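Local coordinates for sugar phosphate isomerase/epimerase (Parabacteroides distasonis, PDB 3L23), which binds a magnesium ion in a xylose isomerase-like TIM barrel and is probably an isomerase or epimerase acting on sugars, at residues Y98-M107 against L141-A149; Q197-D207 against Y230-I238. All coordinates share one frame; numbering follows the deposited sequence. Where two conformers were deposited one is given.

Contact 1: Y98-M107 against L141-A149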
loop_
_atom_site.group_PDB
_atom_site.type_symbol
_atom_site.label_atom_id
_atom_site.label_comp_id
_atom_site.label_asym_id
_atom_site.label_seq_id
_atom_site.Cartn_x
_atom_site.Cartn_y
_atom_site.Cartn_z
ATOM N N TYR A 98 -11.897 -0.138 15.706
ATOM C CA TYR A 98 -12.783 0.853 15.152
ATOM C C TYR A 98 -14.074 0.761 15.954
ATOM O O TYR A 98 -14.455 -0.298 16.491
ATOM C CB TYR A 98 -12.962 0.638 13.647
ATOM C CG TYR A 98 -11.822 1.123 12.784
ATOM C CD1 TYR A 98 -10.532 1.347 13.310
ATOM C CD2 TYR A 98 -12.019 1.339 11.421
ATOM C CE1 TYR A 98 -9.495 1.766 12.475
ATOM C CE2 TYR A 98 -11.012 1.762 10.603
ATOM C CZ TYR A 98 -9.745 1.981 11.137
ATOM O OH TYR A 98 -8.721 2.402 10.353
ATOM N N SER A 99 -14.714 1.893 16.121
ATOM C CA SER A 99 -15.958 1.963 16.836
ATOM C C SER A 99 -16.630 3.239 16.419
ATOM O O SER A 99 -16.002 4.097 15.823
ATOM C CB SER A 99 -15.753 2.017 18.360
ATOM O OG SER A 99 -15.048 3.206 18.725
ATOM N N LYS A 100 -17.904 3.365 16.762
ATOM C CA LYS A 100 -18.623 4.588 16.455
ATOM C C LYS A 100 -17.966 5.730 17.221
ATOM O O LYS A 100 -17.762 6.817 16.675
ATOM C CB LYS A 100 -20.119 4.431 16.771
ATOM C CG LYS A 100 -20.778 3.438 15.790
ATOM C CD LYS A 100 -22.298 3.317 15.923
ATOM C CE LYS A 100 -22.687 2.528 17.122
ATOM N NZ LYS A 100 -24.155 2.369 17.280
ATOM N N GLU A 101 -17.588 5.462 18.469
ATOM C CA GLU A 101 -16.947 6.449 19.336
ATOM C C GLU A 101 -15.647 7.065 18.812
ATOM O O GLU A 101 -15.447 8.269 19.009
ATOM C CB GLU A 101 -16.667 5.847 20.717
ATOM C CG GLU A 101 -17.917 5.572 21.544
ATOM N N VAL A 102 -14.763 6.272 18.176
ATOM C CA VAL A 102 -13.479 6.764 17.666
ATOM C C VAL A 102 -13.578 7.302 16.247
ATOM O O VAL A 102 -12.594 7.831 15.732
ATOM C CB VAL A 102 -12.363 5.657 17.670
ATOM C CG1 VAL A 102 -12.508 4.708 16.493
ATOM C CG2 VAL A 102 -10.913 6.262 17.629
ATOM N N THR A 103 -14.749 7.184 15.611
ATOM C CA THR A 103 -14.885 7.603 14.227
ATOM C C THR A 103 -14.534 9.099 14.017
ATOM O O THR A 103 -13.824 9.412 13.091
ATOM C CB THR A 103 -16.255 7.227 13.629
ATOM O OG1 THR A 103 -16.339 5.799 13.555
ATOM C CG2 THR A 103 -16.403 7.790 12.203
ATOM N N PRO A 104 -15.013 9.996 14.878
ATOM C CA PRO A 104 -14.601 11.397 14.697
ATOM C C PRO A 104 -13.093 11.617 14.674
ATOM O O PRO A 104 -12.618 12.358 13.832
ATOM C CB PRO A 104 -15.262 12.102 15.884
ATOM C CG PRO A 104 -16.443 11.262 16.211
ATOM C CD PRO A 104 -15.995 9.859 15.969
ATOM N N LYS A 105 -12.355 10.932 15.549
ATOM C CA LYS A 105 -10.899 10.978 15.606
ATOM C C LYS A 105 -10.306 10.430 14.323
ATOM O O LYS A 105 -9.337 10.969 13.758
ATOM C CB LYS A 105 -10.444 10.166 16.813
ATOM C CG LYS A 105 -9.101 10.478 17.382
ATOM C CD LYS A 105 -9.222 10.473 18.927
ATOM N N ILE A 106 -10.858 9.317 13.847
ATOM C CA ILE A 106 -10.407 8.803 12.563
ATOM C C ILE A 106 -10.620 9.833 11.429
ATOM O O ILE A 106 -9.722 10.037 10.602
ATOM C CB ILE A 106 -11.113 7.468 12.211
ATOM C CG1 ILE A 106 -10.707 6.374 13.222
ATOM C CG2 ILE A 106 -10.800 7.024 10.778
ATOM C CD1 ILE A 106 -11.482 5.053 13.039
HETATM N N MSE A 107 -11.778 10.483 11.396
HETATM C CA MSE A 107 -12.060 11.457 10.338
HETATM C C MSE A 107 -11.166 12.708 10.471
HETATM O O MSE A 107 -10.779 13.299 9.459
HETATM C CB MSE A 107 -13.549 11.810 10.284
HETATM C CG MSE A 107 -14.431 10.585 9.956
HETATM SE SE MSE A 107 -13.981 9.698 8.358
HETATM C CE MSE A 107 -14.430 7.843 8.998
ATOM N N LEU A 141 -18.703 -2.307 9.931
ATOM C CA LEU A 141 -18.372 -0.994 10.474
ATOM C C LEU A 141 -17.081 -0.464 9.896
ATOM O O LEU A 141 -16.999 0.720 9.553
ATOM C CB LEU A 141 -18.311 -1.035 12.026
ATOM C CG LEU A 141 -18.047 0.314 12.706
ATOM C CD1 LEU A 141 -19.157 1.345 12.399
ATOM C CD2 LEU A 141 -17.929 0.146 14.187
ATOM N N VAL A 142 -16.084 -1.329 9.712
ATOM C CA VAL A 142 -14.846 -0.888 9.095
ATOM C C VAL A 142 -15.122 -0.393 7.669
ATOM O O VAL A 142 -14.634 0.695 7.244
ATOM C CB VAL A 142 -13.769 -1.992 9.118
ATOM C CG1 VAL A 142 -12.688 -1.664 8.093
ATOM C CG2 VAL A 142 -13.206 -2.191 10.542
ATOM N N CYS A 143 -15.926 -1.137 6.923
ATOM C CA CYS A 143 -16.288 -0.691 5.571
ATOM C C CYS A 143 -16.991 0.681 5.536
ATOM O O CYS A 143 -16.677 1.524 4.701
ATOM C CB CYS A 143 -17.159 -1.713 4.871
ATOM S SG CYS A 143 -16.288 -3.251 4.541
ATOM N N ASP A 144 -17.922 0.909 6.452
ATOM C CA ASP A 144 -18.599 2.182 6.526
ATOM C C ASP A 144 -17.604 3.308 6.816
ATOM O O ASP A 144 -17.732 4.412 6.277
ATOM C CB ASP A 144 -19.632 2.144 7.649
ATOM C CG ASP A 144 -20.788 1.223 7.358
ATOM O OD1 ASP A 144 -21.068 0.983 6.166
ATOM O OD2 ASP A 144 -21.470 0.803 8.325
ATOM N N ILE A 145 -16.625 3.028 7.679
ATOM C CA ILE A 145 -15.614 4.010 8.040
ATOM C C ILE A 145 -14.742 4.305 6.796
ATOM O O ILE A 145 -14.414 5.469 6.526
ATOM C CB ILE A 145 -14.808 3.557 9.331
ATOM C CG1 ILE A 145 -15.707 3.700 10.561
ATOM C CG2 ILE A 145 -13.475 4.306 9.497
ATOM C CD1 ILE A 145 -15.228 2.934 11.833
ATOM N N PHE A 146 -14.374 3.287 6.039
ATOM C CA PHE A 146 -13.593 3.498 4.818
ATOM C C PHE A 146 -14.368 4.378 3.815
ATOM O O PHE A 146 -13.798 5.282 3.164
ATOM C CB PHE A 146 -13.247 2.171 4.153
ATOM C CG PHE A 146 -12.196 1.308 4.895
ATOM C CD1 PHE A 146 -11.479 1.769 5.993
ATOM C CD2 PHE A 146 -11.896 0.047 4.399
ATOM C CE1 PHE A 146 -10.528 0.937 6.630
ATOM C CE2 PHE A 146 -10.937 -0.765 5.009
ATOM C CZ PHE A 146 -10.260 -0.312 6.107
ATOM N N ASN A 147 -15.668 4.098 3.670
ATOM C CA ASN A 147 -16.514 4.878 2.755
ATOM C C ASN A 147 -16.521 6.353 3.195
ATOM O O ASN A 147 -16.381 7.251 2.376
ATOM C CB ASN A 147 -17.962 4.369 2.712
ATOM C CG ASN A 147 -18.132 3.100 1.913
ATOM O OD1 ASN A 147 -17.332 2.783 1.025
ATOM N ND2 ASN A 147 -19.199 2.376 2.198
ATOM N N GLN A 148 -16.663 6.595 4.496
ATOM C CA GLN A 148 -16.707 7.976 4.996
ATOM C C GLN A 148 -15.327 8.628 4.881
ATOM O O GLN A 148 -15.243 9.824 4.593
ATOM C CB GLN A 148 -17.180 8.052 6.435
ATOM C CG GLN A 148 -17.405 9.500 6.843
ATOM C CD GLN A 148 -17.935 9.685 8.259
ATOM O OE1 GLN A 148 -18.069 8.724 9.024
ATOM N NE2 GLN A 148 -18.216 10.929 8.611
ATOM N N ALA A 149 -14.251 7.868 5.115
ATOM C CA ALA A 149 -12.872 8.387 4.952
ATOM C C ALA A 149 -12.675 8.910 3.545
ATOM O O ALA A 149 -12.081 9.962 3.347
ATOM C CB ALA A 149 -11.797 7.309 5.282
#
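T103 and M107 face I145 and A149 across two helical segments, 103-107 and 141-149, that run in broadly the same direction: their axes have a signed crossing angle of -36° and a closest approach of 10.6 Å. The CA atoms of M107 and A149 are 6.3 Å apart, and a type I turn from K100 to T103 leads into the first helix.

I145 is the central side chain. Its CG1 stands anti to the carbonyl carbon (chi1 -73°) and its CG2 anti to the backbone N, which lays both branches against Y98. CD1 packs 3.6 Å from Y98 CD2 and also abuts T103 OG1, a hydroxyl already donating to S99 O over 2.9 Å within its own segment. CG2 touches Y98 CE2, I106 CG2 and M107 CE. I106 CD1 covers the centre of one face of the Y98 ring, 3.7 Å above its plane. Selenomethionine M107 bends at chi2 and chi3, bringing CE to 3.4 Å from I145 O and SE against Q148 CG. L141 CD2 packs 3.8 Å from S99 CA. No hydrogen bond crosses, and the 498 Å² interface is mainly apolar.

Helices 103-119 and 136-155 are successive helices on the outside of the barrel, following strands 74-79 and 124-127. The layer beneath is reached by Y98 OH, hydrogen-bonded to Q127 of strand 124-127, and by F146, whose ring stacks on F162 of strand 162-165.

Contact 2: Q197-D207 against Y230-I238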
loop_
_atom_site.group_PDB
_atom_site.type_symbol
_atom_site.label_atom_id
_atom_site.label_comp_id
_atom_site.label_asym_id
_atom_site.label_seq_id
_atom_site.Cartn_x
_atom_site.Cartn_y
_atom_site.Cartn_z
ATOM N N GLN A 197 -14.175 -14.761 3.717
ATOM C CA GLN A 197 -12.919 -14.068 3.827
ATOM C C GLN A 197 -13.184 -12.581 4.059
ATOM O O GLN A 197 -14.022 -11.971 3.380
ATOM C CB GLN A 197 -12.060 -14.269 2.570
ATOM C CG GLN A 197 -11.664 -15.747 2.368
ATOM C CD GLN A 197 -10.731 -15.989 1.201
ATOM O OE1 GLN A 197 -9.798 -16.795 1.315
ATOM N NE2 GLN A 197 -10.956 -15.265 0.080
ATOM N N ILE A 198 -12.440 -11.999 4.990
ATOM C CA ILE A 198 -12.564 -10.555 5.268
ATOM C C ILE A 198 -12.443 -9.719 4.010
ATOM O O ILE A 198 -13.232 -8.810 3.800
ATOM C CB ILE A 198 -11.562 -10.095 6.389
ATOM C CG1 ILE A 198 -11.950 -10.704 7.724
ATOM C CG2 ILE A 198 -11.520 -8.554 6.515
ATOM C CD1 ILE A 198 -10.816 -10.705 8.743
ATOM N N TYR A 199 -11.464 -10.005 3.148
ATOM C CA TYR A 199 -11.276 -9.210 1.933
ATOM C C TYR A 199 -12.523 -9.203 1.032
ATOM O O TYR A 199 -12.860 -8.163 0.405
ATOM C CB TYR A 199 -10.063 -9.752 1.180
ATOM C CG TYR A 199 -9.427 -8.817 0.165
ATOM C CD1 TYR A 199 -8.740 -7.668 0.573
ATOM C CD2 TYR A 199 -9.510 -9.079 -1.201
ATOM C CE1 TYR A 199 -8.155 -6.824 -0.357
ATOM C CE2 TYR A 199 -8.916 -8.235 -2.121
ATOM C CZ TYR A 199 -8.258 -7.126 -1.707
ATOM O OH TYR A 199 -7.673 -6.257 -2.605
ATOM N N ASP A 200 -13.167 -10.362 0.908
ATOM C CA ASP A 200 -14.430 -10.458 0.144
ATOM C C ASP A 200 -15.527 -9.584 0.735
ATOM O O ASP A 200 -16.278 -8.972 -0.011
ATOM C CB ASP A 200 -14.851 -11.902 -0.012
ATOM C CG ASP A 200 -13.844 -12.674 -0.806
ATOM O OD1 ASP A 200 -13.276 -12.056 -1.718
ATOM O OD2 ASP A 200 -13.592 -13.854 -0.538
ATOM N N LEU A 201 -15.601 -9.496 2.059
ATOM C CA LEU A 201 -16.543 -8.611 2.710
ATOM C C LEU A 201 -16.172 -7.148 2.442
ATOM O O LEU A 201 -17.059 -6.296 2.285
ATOM C CB LEU A 201 -16.615 -8.879 4.223
ATOM C CG LEU A 201 -17.047 -10.286 4.663
ATOM C CD1 LEU A 201 -16.878 -10.446 6.164
ATOM C CD2 LEU A 201 -18.470 -10.596 4.177
HETATM N N MSE A 202 -14.871 -6.843 2.378
HETATM C CA MSE A 202 -14.444 -5.466 2.124
HETATM C C MSE A 202 -14.853 -5.030 0.729
HETATM O O MSE A 202 -15.347 -3.916 0.539
HETATM C CB MSE A 202 -12.929 -5.307 2.320
HETATM C CG MSE A 202 -12.512 -5.355 3.783
HETATM SE SE MSE A 202 -10.548 -5.081 3.782
HETATM C CE MSE A 202 -10.352 -4.895 5.694
ATOM N N LEU A 203 -14.620 -5.898 -0.244
ATOM C CA LEU A 203 -15.065 -5.650 -1.626
ATOM C C LEU A 203 -16.567 -5.457 -1.677
ATOM O O LEU A 203 -17.072 -4.500 -2.279
ATOM C CB LEU A 203 -14.661 -6.806 -2.522
ATOM C CG LEU A 203 -13.163 -6.859 -2.847
ATOM C CD1 LEU A 203 -12.753 -8.309 -3.257
ATOM C CD2 LEU A 203 -12.711 -5.787 -3.880
ATOM N N LYS A 204 -17.301 -6.353 -1.052
ATOM C CA LYS A 204 -18.773 -6.292 -1.135
ATOM C C LYS A 204 -19.393 -5.023 -0.555
ATOM O O LYS A 204 -20.386 -4.485 -1.101
ATOM C CB LYS A 204 -19.377 -7.500 -0.415
ATOM C CG LYS A 204 -20.874 -7.589 -0.517
ATOM C CD LYS A 204 -21.418 -8.898 -0.004
ATOM C CE LYS A 204 -21.247 -9.091 1.463
ATOM N NZ LYS A 204 -22.514 -9.775 1.935
ATOM N N ASP A 205 -18.858 -4.577 0.573
ATOM C CA ASP A 205 -19.500 -3.564 1.395
ATOM C C ASP A 205 -18.827 -2.202 1.413
ATOM O O ASP A 205 -19.223 -1.342 2.191
ATOM C CB ASP A 205 -19.629 -4.089 2.819
ATOM C CG ASP A 205 -20.651 -5.210 2.937
ATOM O OD1 ASP A 205 -21.652 -5.189 2.194
ATOM O OD2 ASP A 205 -20.472 -6.094 3.787
ATOM N N THR A 206 -17.852 -1.999 0.543
ATOM C CA THR A 206 -17.290 -0.669 0.288
ATOM C C THR A 206 -17.858 -0.219 -1.061
ATOM O O THR A 206 -18.162 -1.036 -1.920
ATOM C CB THR A 206 -15.787 -0.626 0.270
ATOM O OG1 THR A 206 -15.265 -1.594 -0.650
ATOM C CG2 THR A 206 -15.260 -0.891 1.672
ATOM N N ASP A 207 -18.078 1.074 -1.186
ATOM C CA ASP A 207 -18.724 1.706 -2.357
ATOM C C ASP A 207 -17.645 1.832 -3.432
ATOM O O ASP A 207 -16.651 2.519 -3.211
ATOM C CB ASP A 207 -19.251 3.070 -1.928
ATOM C CG ASP A 207 -19.970 3.823 -3.021
ATOM O OD1 ASP A 207 -19.639 3.622 -4.212
ATOM O OD2 ASP A 207 -20.870 4.638 -2.660
ATOM N N TYR A 230 -8.314 -12.639 -8.507
ATOM C CA TYR A 230 -8.893 -11.418 -7.932
ATOM C C TYR A 230 -8.984 -10.286 -8.967
ATOM O O TYR A 230 -10.018 -9.599 -9.074
ATOM C CB TYR A 230 -8.150 -10.956 -6.658
ATOM C CG TYR A 230 -8.835 -11.498 -5.437
ATOM C CD1 TYR A 230 -9.966 -10.892 -4.930
ATOM C CD2 TYR A 230 -8.387 -12.677 -4.829
ATOM C CE1 TYR A 230 -10.641 -11.435 -3.815
ATOM C CE2 TYR A 230 -9.048 -13.211 -3.774
ATOM C CZ TYR A 230 -10.192 -12.601 -3.271
ATOM O OH TYR A 230 -10.838 -13.199 -2.196
HETATM N N MSE A 231 -7.906 -10.058 -9.707
HETATM C CA MSE A 231 -7.935 -9.054 -10.790
HETATM C C MSE A 231 -9.002 -9.392 -11.862
HETATM O O MSE A 231 -9.676 -8.505 -12.373
HETATM C CB MSE A 231 -6.547 -8.897 -11.448
HETATM C CG MSE A 231 -5.637 -7.960 -10.699
HETATM SE SE MSE A 231 -3.950 -7.737 -11.647
HETATM C CE MSE A 231 -3.059 -9.412 -11.151
ATOM N N GLN A 232 -9.161 -10.668 -12.191
ATOM C CA GLN A 232 -10.169 -11.059 -13.199
ATOM C C GLN A 232 -11.577 -10.851 -12.676
ATOM O O GLN A 232 -12.469 -10.436 -13.417
ATOM C CB GLN A 232 -9.974 -12.508 -13.630
ATOM C CG GLN A 232 -8.687 -12.736 -14.442
ATOM C CD GLN A 232 -8.319 -14.228 -14.633
ATOM O OE1 GLN A 232 -9.051 -15.113 -14.216
ATOM N NE2 GLN A 232 -7.215 -14.488 -15.304
ATOM N N LYS A 233 -11.780 -11.162 -11.400
ATOM C CA LYS A 233 -13.127 -11.060 -10.786
ATOM C C LYS A 233 -13.522 -9.636 -10.448
ATOM O O LYS A 233 -14.696 -9.273 -10.590
ATOM C CB LYS A 233 -13.221 -11.920 -9.515
ATOM C CG LYS A 233 -13.368 -13.414 -9.745
ATOM N N HIS A 234 -12.558 -8.818 -10.018
ATOM C CA HIS A 234 -12.810 -7.445 -9.556
ATOM C C HIS A 234 -11.973 -6.398 -10.272
ATOM O O HIS A 234 -11.316 -5.552 -9.632
ATOM C CB HIS A 234 -12.568 -7.379 -8.023
ATOM C CG HIS A 234 -13.402 -8.346 -7.236
ATOM N ND1 HIS A 234 -14.725 -8.112 -6.943
ATOM C CD2 HIS A 234 -13.120 -9.572 -6.729
ATOM C CE1 HIS A 234 -15.230 -9.151 -6.292
ATOM N NE2 HIS A 234 -14.272 -10.038 -6.118
ATOM N N PRO A 235 -12.028 -6.383 -11.624
ATOM C CA PRO A 235 -11.214 -5.448 -12.410
ATOM C C PRO A 235 -11.610 -4.005 -12.159
ATOM O O PRO A 235 -10.818 -3.109 -12.400
ATOM C CB PRO A 235 -11.538 -5.833 -13.862
ATOM C CG PRO A 235 -12.813 -6.508 -13.823
ATOM C CD PRO A 235 -12.903 -7.196 -12.488
ATOM N N ASP A 236 -12.822 -3.783 -11.666
ATOM C CA ASP A 236 -13.308 -2.444 -11.322
ATOM C C ASP A 236 -12.790 -1.897 -9.973
ATOM O O ASP A 236 -12.944 -0.699 -9.695
ATOM C CB ASP A 236 -14.852 -2.421 -11.306
ATOM C CG ASP A 236 -15.500 -3.477 -10.345
ATOM O OD1 ASP A 236 -15.022 -4.653 -10.202
ATOM O OD2 ASP A 236 -16.581 -3.129 -9.780
ATOM N N ARG A 237 -12.241 -2.768 -9.132
ATOM C CA ARG A 237 -11.880 -2.394 -7.764
ATOM C C ARG A 237 -10.382 -2.343 -7.501
ATOM O O ARG A 237 -9.934 -1.601 -6.635
ATOM C CB ARG A 237 -12.482 -3.416 -6.796
ATOM C CG ARG A 237 -13.980 -3.649 -6.966
ATOM C CD ARG A 237 -14.808 -2.371 -6.875
ATOM N NE ARG A 237 -14.574 -1.544 -5.692
ATOM C CZ ARG A 237 -15.051 -1.778 -4.478
ATOM N NH1 ARG A 237 -15.768 -2.845 -4.209
ATOM N NH2 ARG A 237 -14.792 -0.928 -3.503
ATOM N N ILE A 238 -9.611 -3.174 -8.192
ATOM C CA ILE A 238 -8.160 -3.256 -7.922
ATOM C C ILE A 238 -7.440 -2.358 -8.914
ATOM O O ILE A 238 -7.388 -2.691 -10.097
ATOM C CB ILE A 238 -7.664 -4.704 -8.017
ATOM C CG1 ILE A 238 -8.362 -5.567 -6.938
ATOM C CG2 ILE A 238 -6.129 -4.693 -7.905
ATOM C CD1 ILE A 238 -8.330 -7.090 -7.192
HETATM O O HOH W 1 -14.969 -11.479 -3.799
#
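R237 bends at chi2 (-55°) and chi3 to bring two donors to the end of segment 197-207: NH1 reaches L203 O at 2.9 Å, in the carbonyl plane on a lone pair, and NH2 reaches T206 OG1 at 3.0 Å in a clearly straighter bond (162°). L203 forks: CD2 lies 3.8 Å from R237 CB, while CD1 makes a CH-pi contact over the H234 ring, 3.8 Å from its centroid. Y230 OH donates to D200 OD1 on the syn side, somewhat out of the carboxylate plane, at 2.7 Å, and the Y199 ring turns its edge to the Y230 face, the planes 76° apart.

Behind them, Q197 NE2 donates to D200 OD2 from above the carboxylate plane, its OE1 held by N225; a water links D200 OD1 to H234 NE2. T206 OG1 donates to M202 O at 2.6 Å and so accepts from R237, whose NH2 also bonds V211 O.

A leucine in place of R237 would probably leave L203 O without its NH1 donor, and T206 OG1 and V211 O without NH2. Since L203 O and M202 O belong to the last helical turn, the arginine's positive charge probably complements the negative end of the helix dipole.

How the contacts relate
Contacts 1 and 2 follow one another along the chain, their centres 19 Å apart, and they meet directly on the outside of the barrel. N147 OD1, on helix 136-155 of contact 1, lies 2.9 Å from D207 N of contact 2, a probable hydrogen bond, and C143 CB packs 3.4 Å from D205 O. Strand 211-216 is common ground: F146 packs on V211, and R237 bonds the carbonyl of that same residue. The strand ends in D216, a magnesium ligand with H165, H242 and E275. Neither contact supplies a ligand; the Y199 side chain is about 11 Å from the magnesium ion, and that of F146 about 10 Å from the H165 side chain.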